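Local coordinates for protein phospholethanolamine N-methyltransferase 2 (Haemonchus contortus, PDB 4KRI) that probably catalyses the S-adenosylmethionine-dependent N-methylation of phosphomonomethylethanolamine on the route to phosphocholine in this nematode, at residues 5-10 and 37-42; 24-29 and 45-50; 99-104 and 156-161. All coordinates share one frame; numbering follows the deposited sequence.

Interaction 1. Residues 5-10 and 37-42; sequences AVERQL and KALTEQ
Glu7 and Leu39 meet at the centre of the contact between helix 5-18 and helix 33-40. Both helices pack on the same face of the sheet in the N-terminal part of the chain, whose strand order is consistent with a Rossmann-like methyltransferase fold. The aliphatic part of Glu7 does most of the touching. Its CG lies 3.6 Å from Leu39 CG, and the two side chains cross at about a right angle. Leu39 CD2 also reaches Glu7 CB, at 3.8 Å. The Glu7 chain is bent at chi2 (76°), which brings CD beside the methyl group of Ala38, 4.0 Å from its CB. About one helical turn after Glu7, Leu10 adds a second apolar contact, with CD1 4.1 Å from Leu39 CD2. Leu39 CD2 therefore touches both Glu7 and Leu10.

Arg8 and Gln42 form a separate, more exposed pair. The amide of Gln42 lies against the aliphatic stem of Arg8, with NE2 3.6 Å from Arg8 CG. These side chains also cross at about a right angle, and the guanidinium and amide planes stand 85° apart.

The sheet backs the apolar part of the contact. Leu39 rests on Ile68, while Leu10 packs on Asn70, Ile101 and Ile158. On helix 5-18, the Gln9 amide is hydrogen-bonded to Glu143 O and Leu145 N, which ties the helix to the chain around 143-145. Across the Arg8 and Gln42 pair a water bridges the two segments. It donates one hydrogen bond to Arg8 O at 2.7 Å and another to Gln42 OE1 at 3.1 Å.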
loop_
_atom_site.group_PDB
_atom_site.type_symbol
_atom_site.label_atom_id
_atom_site.label_comp_id
_atom_site.label_asym_id
_atom_site.label_seq_id
_atom_site.Cartn_x
_atom_site.Cartn_y
_atom_site.Cartn_z
ATOM N N ALA A 5 14.412 5.952 -18.741
ATOM C CA ALA A 5 14.244 5.701 -17.314
ATOM C C ALA A 5 13.045 4.797 -17.040
ATOM O O ALA A 5 13.048 4.035 -16.066
ATOM C CB ALA A 5 14.112 7.018 -16.542
ATOM N N VAL A 6 12.018 4.870 -17.888
ATOM C CA VAL A 6 10.836 4.038 -17.675
ATOM C C VAL A 6 11.135 2.549 -17.835
ATOM O O VAL A 6 10.742 1.733 -16.992
ATOM C CB VAL A 6 9.701 4.413 -18.623
ATOM C CG1 VAL A 6 8.533 3.457 -18.430
ATOM C CG2 VAL A 6 9.256 5.821 -18.338
ATOM N N GLU A 7 11.822 2.189 -18.915
ATOM C CA GLU A 7 12.140 0.782 -19.138
ATOM C C GLU A 7 13.050 0.237 -18.045
ATOM O O GLU A 7 12.932 -0.927 -17.655
ATOM C CB GLU A 7 12.747 0.559 -20.527
ATOM C CG GLU A 7 11.725 0.600 -21.645
ATOM C CD GLU A 7 11.271 1.999 -21.994
ATOM O OE1 GLU A 7 12.088 2.935 -21.893
ATOM O OE2 GLU A 7 10.095 2.163 -22.382
ATOM N N ARG A 8 13.954 1.073 -17.536
ATOM C CA ARG A 8 14.792 0.627 -16.434
ATOM C C ARG A 8 13.952 0.334 -15.200
ATOM O O ARG A 8 14.204 -0.646 -14.500
ATOM C CB ARG A 8 15.914 1.624 -16.142
ATOM C CG ARG A 8 16.995 1.578 -17.234
ATOM C CD ARG A 8 18.200 2.413 -16.887
ATOM N NE ARG A 8 18.839 1.970 -15.654
ATOM C CZ ARG A 8 19.855 1.112 -15.592
ATOM N NH1 ARG A 8 20.363 0.579 -16.703
ATOM N NH2 ARG A 8 20.370 0.792 -14.414
ATOM N N GLN A 9 12.933 1.153 -14.951
ATOM C CA GLN A 9 12.071 0.901 -13.802
ATOM C C GLN A 9 11.246 -0.383 -13.977
ATOM O O GLN A 9 11.030 -1.117 -13.007
ATOM C CB GLN A 9 11.160 2.112 -13.513
ATOM C CG GLN A 9 10.466 1.998 -12.170
ATOM C CD GLN A 9 9.399 3.051 -11.924
ATOM O OE1 GLN A 9 9.261 4.020 -12.680
ATOM N NE2 GLN A 9 8.632 2.861 -10.854
ATOM N N LEU A 10 10.800 -0.665 -15.204
ATOM C CA LEU A 10 10.047 -1.896 -15.453
ATOM C C LEU A 10 10.894 -3.113 -15.095
ATOM O O LEU A 10 10.395 -4.066 -14.487
ATOM C CB LEU A 10 9.586 -1.996 -16.912
ATOM C CG LEU A 10 8.569 -0.948 -17.348
ATOM C CD1 LEU A 10 8.087 -1.237 -18.754
ATOM C CD2 LEU A 10 7.406 -0.926 -16.380
ATOM N N LYS A 37 12.642 -1.860 -27.891
ATOM C CA LYS A 37 14.079 -2.081 -28.037
ATOM C C LYS A 37 14.868 -1.662 -26.794
ATOM O O LYS A 37 15.873 -2.287 -26.447
ATOM C CB LYS A 37 14.604 -1.345 -29.266
ATOM C CG LYS A 37 14.073 -1.882 -30.574
ATOM C CD LYS A 37 14.294 -0.865 -31.682
ATOM C CE LYS A 37 13.829 -1.395 -33.022
ATOM N NZ LYS A 37 14.187 -0.448 -34.104
ATOM N N ALA A 38 14.411 -0.600 -26.133
ATOM C CA ALA A 38 15.002 -0.171 -24.867
ATOM C C ALA A 38 14.869 -1.261 -23.800
ATOM O O ALA A 38 15.768 -1.459 -22.981
ATOM C CB ALA A 38 14.350 1.115 -24.388
ATOM N N LEU A 39 13.734 -1.952 -23.797
ATOM C CA LEU A 39 13.543 -3.079 -22.889
ATOM C C LEU A 39 14.478 -4.231 -23.243
ATOM O O LEU A 39 15.095 -4.836 -22.366
ATOM C CB LEU A 39 12.093 -3.568 -22.927
ATOM C CG LEU A 39 11.038 -2.858 -22.088
ATOM C CD1 LEU A 39 9.652 -3.411 -22.403
ATOM C CD2 LEU A 39 11.350 -3.012 -20.600
ATOM N N THR A 40 14.586 -4.531 -24.532
ATOM C CA THR A 40 15.418 -5.643 -24.983
ATOM C C THR A 40 16.883 -5.457 -24.604
ATOM O O THR A 40 17.539 -6.408 -24.178
ATOM C CB THR A 40 15.304 -5.851 -26.509
ATOM O OG1 THR A 40 13.957 -6.214 -26.846
ATOM C CG2 THR A 40 16.243 -6.960 -26.970
ATOM N N GLU A 41 17.391 -4.235 -24.742
ATOM C CA GLU A 41 18.804 -3.959 -24.473
ATOM C C GLU A 41 19.144 -4.064 -22.992
ATOM O O GLU A 41 20.316 -4.056 -22.619
ATOM C CB GLU A 41 19.219 -2.580 -25.007
ATOM C CG GLU A 41 19.369 -2.490 -26.524
ATOM C CD GLU A 41 20.368 -3.488 -27.100
ATOM O OE1 GLU A 41 21.571 -3.421 -26.765
ATOM O OE2 GLU A 41 19.947 -4.343 -27.903
ATOM N N GLN A 42 18.118 -4.162 -22.155
ATOM C CA GLN A 42 18.295 -4.326 -20.719
ATOM C C GLN A 42 18.772 -5.733 -20.371
ATOM O O GLN A 42 19.258 -5.973 -19.266
ATOM C CB GLN A 42 16.981 -4.037 -19.993
ATOM C CG GLN A 42 16.631 -2.554 -19.878
ATOM C CD GLN A 42 17.503 -1.840 -18.869
ATOM O OE1 GLN A 42 17.414 -2.095 -17.666
ATOM N NE2 GLN A 42 18.366 -0.958 -19.353
HETATM O O HOH W 1 16.625 -1.921 -14.650
#

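Interaction 2. Residues 24-29 and 45-50; sequences QQVGIL and SKTATS
Val26 and Thr47 touch through methyl groups, with Val26 CG2 3.6 Å from Thr47 CG2. Val26 holds CG1 anti to its backbone N (chi1 170°), and CG2 is the branch left to meet the threonine. Thr47 holds this methyl anti to its backbone N, and its hydroxyl is bonded to Pro23 O. Farther along, Ile28 CD1 lies 3.7 Å from Thr49 OG1, and the two side chains cross obliquely. This face is covered by helix 33-40, whose Leu39 and Thr40 pack on Ile28.

The other face carries Gln25, Ala48 and Ser50. The Gln25 chain is bent at chi2 (-74°), which sets CD near the Ala48 methyl; NE2 lies 3.5 Å from Ala48 CB. A water sits within hydrogen-bonding distance of three polar atoms here, 2.9 Å from Gln25 OE1, 3.0 Å from Val26 O and 2.8 Å from Ser50 OG.

The backbones run parallel, with a 25° angle between them. Val26 and Ile28 donate to Ala48 O and Ser50 O. In return, Ala48 N bonds to Gln24 O, and Ser50 N to Val26 O. Gly27 and Leu29 bond to strand 64-70 on the opposite edge, so strand 25-29 lies inside the sheet. Strand 25-29, helix 33-40 and strand 48-52 make a beta-alpha-beta crossover, the repeating unit of Rossmann-like folds.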
loop_
_atom_site.group_PDB
_atom_site.type_symbol
_atom_site.label_atom_id
_atom_site.label_comp_id
_atom_site.label_asym_id
_atom_site.label_seq_id
_atom_site.Cartn_x
_atom_site.Cartn_y
_atom_site.Cartn_z
ATOM N N GLN A 24 15.460 -16.563 -18.069
ATOM C CA GLN A 24 15.946 -17.306 -19.236
ATOM C C GLN A 24 15.158 -16.981 -20.485
ATOM O O GLN A 24 15.735 -16.856 -21.566
ATOM C CB GLN A 24 15.910 -18.816 -18.987
ATOM C CG GLN A 24 16.898 -19.296 -17.919
ATOM C CD GLN A 24 16.768 -20.784 -17.644
ATOM O OE1 GLN A 24 15.670 -21.336 -17.670
ATOM N NE2 GLN A 24 17.892 -21.441 -17.397
ATOM N N GLN A 25 13.843 -16.861 -20.340
ATOM C CA GLN A 25 12.983 -16.510 -21.478
ATOM C C GLN A 25 12.096 -15.327 -21.127
ATOM O O GLN A 25 11.338 -15.383 -20.156
ATOM C CB GLN A 25 12.096 -17.693 -21.883
ATOM C CG GLN A 25 12.842 -18.922 -22.390
ATOM C CD GLN A 25 13.420 -18.753 -23.787
ATOM O OE1 GLN A 25 12.855 -18.057 -24.639
ATOM N NE2 GLN A 25 14.554 -19.401 -24.030
ATOM N N VAL A 26 12.178 -14.263 -21.922
ATOM C CA VAL A 26 11.372 -13.067 -21.669
ATOM C C VAL A 26 10.515 -12.777 -22.893
ATOM O O VAL A 26 10.982 -12.918 -24.023
ATOM C CB VAL A 26 12.269 -11.854 -21.363
ATOM C CG1 VAL A 26 11.460 -10.562 -21.334
ATOM C CG2 VAL A 26 12.946 -12.049 -20.041
ATOM N N GLY A 27 9.247 -12.442 -22.671
ATOM C CA GLY A 27 8.379 -11.989 -23.743
ATOM C C GLY A 27 8.089 -10.520 -23.513
ATOM O O GLY A 27 7.991 -10.084 -22.362
ATOM N N ILE A 28 7.984 -9.762 -24.601
ATOM C CA ILE A 28 7.671 -8.341 -24.536
ATOM C C ILE A 28 6.508 -8.038 -25.473
ATOM O O ILE A 28 6.559 -8.359 -26.653
ATOM C CB ILE A 28 8.888 -7.497 -24.962
ATOM C CG1 ILE A 28 10.063 -7.760 -24.009
ATOM C CG2 ILE A 28 8.533 -6.010 -24.968
ATOM C CD1 ILE A 28 11.371 -7.127 -24.438
ATOM N N LEU A 29 5.448 -7.452 -24.932
ATOM C CA LEU A 29 4.331 -6.994 -25.746
ATOM C C LEU A 29 4.324 -5.478 -25.644
ATOM O O LEU A 29 4.035 -4.929 -24.580
ATOM C CB LEU A 29 3.012 -7.576 -25.231
ATOM C CG LEU A 29 1.705 -6.975 -25.763
ATOM C CD1 LEU A 29 1.635 -7.040 -27.277
ATOM C CD2 LEU A 29 0.509 -7.702 -25.143
ATOM N N SER A 45 23.194 -12.005 -22.435
ATOM C CA SER A 45 23.194 -13.209 -23.260
ATOM C C SER A 45 22.547 -14.428 -22.602
ATOM O O SER A 45 22.302 -15.426 -23.276
ATOM C CB SER A 45 24.620 -13.543 -23.712
ATOM O OG SER A 45 25.475 -13.697 -22.588
ATOM N N LYS A 46 22.263 -14.353 -21.300
ATOM C CA LYS A 46 21.592 -15.465 -20.633
ATOM C C LYS A 46 20.079 -15.407 -20.809
ATOM O O LYS A 46 19.354 -16.294 -20.343
ATOM C CB LYS A 46 21.972 -15.517 -19.142
ATOM C CG LYS A 46 23.421 -15.934 -18.916
ATOM C CD LYS A 46 23.809 -15.819 -17.442
ATOM C CE LYS A 46 23.765 -14.372 -16.967
ATOM N NZ LYS A 46 24.038 -14.245 -15.494
ATOM N N THR A 47 19.604 -14.381 -21.510
ATOM C CA THR A 47 18.176 -14.203 -21.710
ATOM C C THR A 47 17.839 -14.271 -23.189
ATOM O O THR A 47 18.527 -13.655 -24.007
ATOM C CB THR A 47 17.727 -12.832 -21.187
ATOM O OG1 THR A 47 17.965 -12.761 -19.777
ATOM C CG2 THR A 47 16.241 -12.601 -21.475
ATOM N N ALA A 48 16.803 -15.033 -23.530
ATOM C CA ALA A 48 16.275 -15.031 -24.892
ATOM C C ALA A 48 15.012 -14.210 -24.875
ATOM O O ALA A 48 14.178 -14.380 -23.988
ATOM C CB ALA A 48 15.974 -16.449 -25.367
ATOM N N THR A 49 14.854 -13.315 -25.847
ATOM C CA THR A 49 13.701 -12.421 -25.826
ATOM C C THR A 49 12.824 -12.602 -27.057
ATOM O O THR A 49 13.335 -12.704 -28.176
ATOM C CB THR A 49 14.147 -10.943 -25.695
ATOM O OG1 THR A 49 13.017 -10.080 -25.873
ATOM C CG2 THR A 49 15.187 -10.609 -26.743
ATOM N N SER A 50 11.511 -12.670 -26.842
ATOM C CA SER A 50 10.560 -12.683 -27.954
ATOM C C SER A 50 9.717 -11.425 -27.853
ATOM O O SER A 50 9.297 -11.061 -26.759
ATOM C CB SER A 50 9.629 -13.892 -27.858
ATOM O OG SER A 50 10.356 -15.096 -27.694
HETATM O O HOH W 2 11.328 -15.667 -25.146
#

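Interaction 3. Residues 99-104 and 156-161; sequences VLILRQ and DFIWTL
Leu102 and Trp159 form the middle hydrogen-bonded pair of two antiparallel strands, whose axes approach to 4.5 Å and run at 168°. Leu100 with Leu161 and Gln104 with Phe157 are the other hydrogen-bonded pairs.

Arg103 and Asp156 form the salt bridge at one end. Arg103 CG stands anti to the backbone N (chi1 -176°), and the chain bends at chi2. Arg103 grips the carboxylate side-on, with NE 2.8 Å from OD1 and NH2 2.9 Å from OD2. Both oxygens are met on their syn sides. The guanidinium and carboxylate planes are 20° apart. The charges are buried, but other groups help to hold them: Asn70 takes NH1 of Arg103, and Ser147 bonds to Asp156 OD2.

On the same face as Arg103, Ile101 CG2 meets Ile158 CG2 at 3.7 Å. Ile101 CD1 lies 3.6 Å from Thr160 OG1, and helix 5-18 packs over this face. On the other face Leu102 lies beside Trp159, pointing the same way, with CD2 4.0 Å from CE3. The indole NH is bonded to Thr119 OG1, and Phe122 meets the indole edge-to-face. Leu100 and Leu161 lie side by side, their CD2 and CD1 4.0 Å apart.

Strand 156-166 sits between strands 98-105 and 132-143, antiparallel to both. A single reversed strand inserted between two parallel ones near the sheet's end is characteristic of class I methyltransferases, and is consistent with such a fold here.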
loop_
_atom_site.group_PDB
_atom_site.type_symbol
_atom_site.label_atom_id
_atom_site.label_comp_id
_atom_site.label_asym_id
_atom_site.label_seq_id
_atom_site.Cartn_x
_atom_site.Cartn_y
_atom_site.Cartn_z
ATOM N N VAL A 99 6.623 -14.105 -14.043
ATOM C CA VAL A 99 6.238 -12.785 -13.573
ATOM C C VAL A 99 5.658 -11.967 -14.721
ATOM O O VAL A 99 6.215 -11.949 -15.813
ATOM C CB VAL A 99 7.460 -12.041 -13.006
ATOM C CG1 VAL A 99 7.069 -10.631 -12.562
ATOM C CG2 VAL A 99 8.054 -12.828 -11.844
ATOM N N LEU A 100 4.525 -11.310 -14.471
ATOM C CA LEU A 100 3.979 -10.330 -15.407
ATOM C C LEU A 100 4.253 -8.945 -14.879
ATOM O O LEU A 100 3.862 -8.620 -13.764
ATOM C CB LEU A 100 2.462 -10.509 -15.575
ATOM C CG LEU A 100 1.701 -9.401 -16.314
ATOM C CD1 LEU A 100 2.178 -9.244 -17.765
ATOM C CD2 LEU A 100 0.209 -9.694 -16.287
ATOM N N ILE A 101 4.933 -8.130 -15.681
ATOM C CA ILE A 101 5.109 -6.716 -15.383
ATOM C C ILE A 101 4.258 -5.965 -16.396
ATOM O O ILE A 101 4.513 -6.028 -17.597
ATOM C CB ILE A 101 6.583 -6.286 -15.541
ATOM C CG1 ILE A 101 7.499 -7.101 -14.611
ATOM C CG2 ILE A 101 6.734 -4.790 -15.270
ATOM C CD1 ILE A 101 7.143 -6.988 -13.099
ATOM N N LEU A 102 3.225 -5.279 -15.922
ATOM C CA LEU A 102 2.277 -4.647 -16.814
ATOM C C LEU A 102 2.262 -3.150 -16.554
ATOM O O LEU A 102 1.950 -2.709 -15.453
ATOM C CB LEU A 102 0.873 -5.232 -16.605
ATOM C CG LEU A 102 -0.279 -4.441 -17.241
ATOM C CD1 LEU A 102 -0.253 -4.575 -18.729
ATOM C CD2 LEU A 102 -1.621 -4.904 -16.689
ATOM N N ARG A 103 2.619 -2.370 -17.567
ATOM C CA ARG A 103 2.622 -0.922 -17.447
ATOM C C ARG A 103 1.490 -0.369 -18.298
ATOM O O ARG A 103 1.422 -0.613 -19.504
ATOM C CB ARG A 103 3.964 -0.353 -17.935
ATOM C CG ARG A 103 4.160 1.174 -17.769
ATOM C CD ARG A 103 3.424 1.988 -18.846
ATOM N NE ARG A 103 3.811 3.394 -18.828
ATOM C CZ ARG A 103 4.801 3.908 -19.552
ATOM N NH1 ARG A 103 5.512 3.144 -20.376
ATOM N NH2 ARG A 103 5.076 5.197 -19.459
ATOM N N GLN A 104 0.603 0.390 -17.674
ATOM C CA GLN A 104 -0.468 1.040 -18.403
ATOM C C GLN A 104 -0.757 2.387 -17.773
ATOM O O GLN A 104 -0.973 2.471 -16.562
ATOM C CB GLN A 104 -1.723 0.163 -18.391
ATOM C CG GLN A 104 -2.884 0.721 -19.199
ATOM C CD GLN A 104 -2.603 0.742 -20.686
ATOM O OE1 GLN A 104 -1.978 -0.173 -21.228
ATOM N NE2 GLN A 104 -3.056 1.799 -21.358
ATOM N N ASP A 156 0.231 6.711 -13.858
ATOM C CA ASP A 156 0.864 5.831 -14.837
ATOM C C ASP A 156 1.334 4.632 -14.009
ATOM O O ASP A 156 2.227 4.766 -13.176
ATOM C CB ASP A 156 2.029 6.582 -15.506
ATOM C CG ASP A 156 2.519 5.915 -16.770
ATOM O OD1 ASP A 156 2.047 4.793 -17.082
ATOM O OD2 ASP A 156 3.392 6.511 -17.462
ATOM N N PHE A 157 0.697 3.474 -14.181
ATOM C CA PHE A 157 0.908 2.369 -13.226
ATOM C C PHE A 157 1.684 1.168 -13.769
ATOM O O PHE A 157 1.645 0.885 -14.960
ATOM C CB PHE A 157 -0.439 1.907 -12.679
ATOM C CG PHE A 157 -1.137 2.951 -11.865
ATOM C CD1 PHE A 157 -0.658 3.298 -10.614
ATOM C CD2 PHE A 157 -2.251 3.609 -12.369
ATOM C CE1 PHE A 157 -1.300 4.260 -9.846
ATOM C CE2 PHE A 157 -2.897 4.582 -11.620
ATOM C CZ PHE A 157 -2.418 4.906 -10.350
ATOM N N ILE A 158 2.388 0.480 -12.874
ATOM C CA ILE A 158 3.063 -0.778 -13.176
ATOM C C ILE A 158 2.537 -1.824 -12.210
ATOM O O ILE A 158 2.683 -1.673 -10.998
ATOM C CB ILE A 158 4.567 -0.675 -12.945
ATOM C CG1 ILE A 158 5.157 0.472 -13.777
ATOM C CG2 ILE A 158 5.258 -2.004 -13.297
ATOM C CD1 ILE A 158 6.561 0.869 -13.331
ATOM N N TRP A 159 1.924 -2.880 -12.729
ATOM C CA TRP A 159 1.539 -4.000 -11.870
ATOM C C TRP A 159 2.631 -5.046 -11.914
ATOM O O TRP A 159 3.158 -5.351 -12.974
ATOM C CB TRP A 159 0.234 -4.654 -12.366
ATOM C CG TRP A 159 -1.020 -3.898 -12.069
ATOM C CD1 TRP A 159 -1.912 -4.149 -11.061
ATOM C CD2 TRP A 159 -1.545 -2.789 -12.798
ATOM N NE1 TRP A 159 -2.960 -3.251 -11.123
ATOM C CE2 TRP A 159 -2.752 -2.404 -12.177
ATOM C CE3 TRP A 159 -1.110 -2.076 -13.921
ATOM C CZ2 TRP A 159 -3.527 -1.338 -12.641
ATOM C CZ3 TRP A 159 -1.874 -1.020 -14.375
ATOM C CH2 TRP A 159 -3.068 -0.660 -13.734
ATOM N N THR A 160 2.950 -5.620 -10.764
ATOM C CA THR A 160 3.838 -6.776 -10.704
ATOM C C THR A 160 2.984 -7.926 -10.203
ATOM O O THR A 160 2.480 -7.863 -9.087
ATOM C CB THR A 160 4.987 -6.545 -9.692
ATOM O OG1 THR A 160 5.797 -5.437 -10.123
ATOM C CG2 THR A 160 5.878 -7.779 -9.615
ATOM N N LEU A 161 2.820 -8.966 -11.023
ATOM C CA LEU A 161 1.965 -10.116 -10.678
ATOM C C LEU A 161 2.719 -11.402 -10.981
ATOM O O LEU A 161 3.611 -11.407 -11.825
ATOM C CB LEU A 161 0.688 -10.075 -11.529
ATOM C CG LEU A 161 -0.125 -8.776 -11.521
ATOM C CD1 LEU A 161 -1.176 -8.795 -12.633
ATOM C CD2 LEU A 161 -0.788 -8.570 -10.175
#

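In the fold
The three contacts lie in the N-terminal part of the chain, away from the S-adenosylhomocysteine and substrate pockets, which use residues from 176 onward. The segments of interactions 1 and 2 alternate along the chain, and interaction 3 follows both. The centre of interaction 1 is about 13 Å from each of the others, and it touches both: Thr40 packs on Thr49, while Val6 packs on Arg103. Interactions 2 and 3 do not touch; their centres are about 17 Å apart. Strand 64-70 pairs with strands 25-29 and 98-105, and so links them. Interaction 1 thus joins two helices above a sheet whose strand pairings include interactions 2 and 3.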